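Local atomic coordinates of methylthioribose-1-phosphate isomerase (Saccharomyces cerevisiae, PDB entry 1W2W), a protein that catalyses the isomerisation of 5-methylthioribose 1-phosphate to 5-methylthioribulose 1-phosphate, the first step leading from this sugar phosphate to methionine in the salvage pathway. Residues A[155-163]-A[200-208]. Numbering follows the deposited sequence.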
# COMPACT_ATOMS: atom_id res chain seq x y z
N GLY A 155 -10.87 0.54 25.71
CA GLY A 155 -11.37 1.55 24.79
C GLY A 155 -11.63 2.83 25.55
O GLY A 155 -11.18 3.90 25.15
N ASP A 156 -12.36 2.72 26.66
CA ASP A 156 -12.63 3.89 27.50
C ASP A 156 -11.37 4.48 28.14
O ASP A 156 -11.22 5.70 28.22
CB ASP A 156 -13.64 3.52 28.59
CG ASP A 156 -15.03 3.28 28.05
OD1 ASP A 156 -15.29 3.56 26.85
OD2 ASP A 156 -15.93 2.81 28.78
N ASN A 157 -10.46 3.62 28.58
CA ASN A 157 -9.18 4.11 29.11
C ASN A 157 -8.40 4.94 28.10
O ASN A 157 -7.89 6.02 28.42
CB ASN A 157 -8.28 2.95 29.54
CG ASN A 157 -8.74 2.27 30.81
OD1 ASN A 157 -9.57 2.81 31.57
ND2 ASN A 157 -8.21 1.08 31.05
N GLY A 158 -8.31 4.43 26.88
CA GLY A 158 -7.60 5.12 25.83
C GLY A 158 -8.29 6.41 25.41
O GLY A 158 -7.63 7.42 25.21
N ALA A 159 -9.61 6.39 25.27
CA ALA A 159 -10.35 7.60 24.91
C ALA A 159 -10.13 8.71 25.94
O ALA A 159 -9.81 9.86 25.60
CB ALA A 159 -11.85 7.31 24.77
N LYS A 160 -10.30 8.37 27.21
CA LYS A 160 -10.16 9.34 28.30
C LYS A 160 -8.73 9.89 28.32
O LYS A 160 -8.51 11.09 28.49
CB LYS A 160 -10.53 8.70 29.64
CG LYS A 160 -10.19 9.52 30.88
CD LYS A 160 -10.80 8.88 32.14
CE LYS A 160 -10.26 9.46 33.46
NZ LYS A 160 -9.72 10.84 33.35
N TYR A 161 -7.76 9.00 28.14
CA TYR A 161 -6.36 9.39 28.18
C TYR A 161 -6.05 10.43 27.10
O TYR A 161 -5.45 11.47 27.39
CB TYR A 161 -5.44 8.16 28.11
CG TYR A 161 -3.98 8.52 28.22
CD1 TYR A 161 -3.36 8.59 29.47
CD2 TYR A 161 -3.23 8.79 27.09
CE1 TYR A 161 -2.03 8.92 29.57
CE2 TYR A 161 -1.91 9.12 27.20
CZ TYR A 161 -1.31 9.19 28.42
OH TYR A 161 0.02 9.52 28.49
N LEU A 162 -6.48 10.17 25.86
CA LEU A 162 -6.23 11.13 24.79
C LEU A 162 -6.96 12.46 25.04
O LEU A 162 -6.36 13.53 24.87
CB LEU A 162 -6.57 10.57 23.41
CG LEU A 162 -6.32 11.50 22.22
CD1 LEU A 162 -4.84 11.85 22.11
CD2 LEU A 162 -6.82 10.84 20.92
N ILE A 163 -8.22 12.39 25.44
CA ILE A 163 -8.97 13.62 25.71
C ILE A 163 -8.27 14.44 26.79
O ILE A 163 -8.16 15.66 26.67
CB ILE A 163 -10.43 13.32 26.07
CG1 ILE A 163 -11.15 12.72 24.87
CG2 ILE A 163 -11.15 14.58 26.60
CD1 ILE A 163 -11.18 13.60 23.62
N SER A 200 -14.96 4.34 21.45
CA SER A 200 -15.18 5.13 22.67
C SER A 200 -15.07 6.62 22.41
O SER A 200 -15.89 7.42 22.89
CB SER A 200 -14.22 4.72 23.78
OG SER A 200 -14.51 3.39 24.20
N LEU A 201 -14.06 7.00 21.62
CA LEU A 201 -13.93 8.39 21.20
C LEU A 201 -15.15 8.87 20.42
O LEU A 201 -15.61 10.01 20.57
CB LEU A 201 -12.64 8.58 20.41
CG LEU A 201 -11.35 8.62 21.24
CD1 LEU A 201 -10.13 8.59 20.31
CD2 LEU A 201 -11.30 9.90 22.12
N TRP A 202 -15.70 8.00 19.58
CA TRP A 202 -16.87 8.38 18.79
C TRP A 202 -18.08 8.61 19.68
O TRP A 202 -18.85 9.54 19.47
CB TRP A 202 -17.16 7.38 17.67
CG TRP A 202 -18.30 7.82 16.79
CD1 TRP A 202 -19.44 7.12 16.52
CD2 TRP A 202 -18.42 9.06 16.07
NE1 TRP A 202 -20.25 7.84 15.67
CE2 TRP A 202 -19.65 9.04 15.39
CE3 TRP A 202 -17.60 10.18 15.94
CZ2 TRP A 202 -20.08 10.09 14.59
CZ3 TRP A 202 -18.03 11.24 15.15
CH2 TRP A 202 -19.26 11.19 14.48
N LYS A 203 -18.25 7.75 20.69
CA LYS A 203 -19.33 7.94 21.65
C LYS A 203 -19.23 9.29 22.37
O LYS A 203 -20.22 10.02 22.51
CB LYS A 203 -19.33 6.82 22.68
CG LYS A 203 -20.51 6.90 23.63
CD LYS A 203 -20.57 5.71 24.57
CE LYS A 203 -21.80 5.81 25.48
NZ LYS A 203 -21.78 4.74 26.52
N ASP A 204 -18.03 9.62 22.82
CA ASP A 204 -17.74 10.91 23.43
C ASP A 204 -18.05 12.07 22.48
O ASP A 204 -18.64 13.08 22.87
CB ASP A 204 -16.26 10.94 23.83
CG ASP A 204 -15.80 12.29 24.33
OD1 ASP A 204 -16.17 12.67 25.48
OD2 ASP A 204 -15.06 13.02 23.64
N SER A 205 -17.66 11.93 21.21
CA SER A 205 -17.89 12.97 20.22
C SER A 205 -19.39 13.17 19.95
O SER A 205 -19.89 14.30 19.90
CB SER A 205 -17.14 12.61 18.93
OG SER A 205 -17.34 13.61 17.94
N LEU A 206 -20.13 12.08 19.78
CA LEU A 206 -21.59 12.16 19.64
C LEU A 206 -22.28 12.84 20.81
O LEU A 206 -23.22 13.62 20.61
CB LEU A 206 -22.20 10.78 19.46
CG LEU A 206 -21.98 10.12 18.10
CD1 LEU A 206 -22.54 8.71 18.21
CD2 LEU A 206 -22.64 10.90 16.98
N ALA A 207 -21.83 12.53 22.02
CA ALA A 207 -22.40 13.17 23.20
C ALA A 207 -22.20 14.68 23.13
O ALA A 207 -23.11 15.45 23.43
CB ALA A 207 -21.79 12.61 24.46
N LYS A 208 -21.00 15.10 22.72
CA LYS A 208 -20.67 16.52 22.62
C LYS A 208 -21.46 17.25 21.53
O LYS A 208 -21.94 18.36 21.75
CB LYS A 208 -19.16 16.73 22.48
CG LYS A 208 -18.38 16.41 23.76
CD LYS A 208 -16.90 16.15 23.50
CE LYS A 208 -16.12 16.01 24.81
NZ LYS A 208 -14.72 15.48 24.66
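The hydroxyl OG of S200 has three polar partners: it donates to D156 OD1 at 2.8 Å, is hydrogen-bonded to Y191 OH, and has a weak bond to G196 O one turn back in its own helix. This is a helix–helix crossing within the Initiation factor 2 subunit family region of the enzyme: the long helix 129-168 meets the last helix, 194-210, of this N-terminal half of the enzyme, the local axes approaching to 9.1 Å at 58°. The bond to D156 arrives on the anti side of the carboxylate, 23° out of its plane. With CG set anti to its carbonyl carbon (chi1 -70°), the aspartate bends back toward S200 although its CB starts away from the other helix. A159 sits where the backbones are nearest, its CA 5.2 Å from L201 CA, and a small residue suits that point. It presents only a methyl, and its CB lies 3.6 Å from S200 CB. L201 then spreads over the same alanine, CD2 resting 3.7 Å from A159 CA, while its CD1 meets CD2 of L162, the two leucines crossing at about a right angle. Alongside, I163 slides past L201 in the opposite direction, I163 CG1 lying 3.9 Å from L201 CD2. L162 and I163 also touch F175 of strand 174-179, which adds the strand to the same apolar side of helix 129-168. Beyond L201, CD1 of I163 reaches the D204–K208 salt bridge, whose lysine also bonds to the backbone of another protein chain of the assembly. An alanine in place of I163 would probably open a gap beside L201 CD2 and remove part of the apolar packing against this ion pair. In that pair the extended lysine brings K208 NZ to within 2.7 Å of D204 OD2, on the oxygen's syn lone pair.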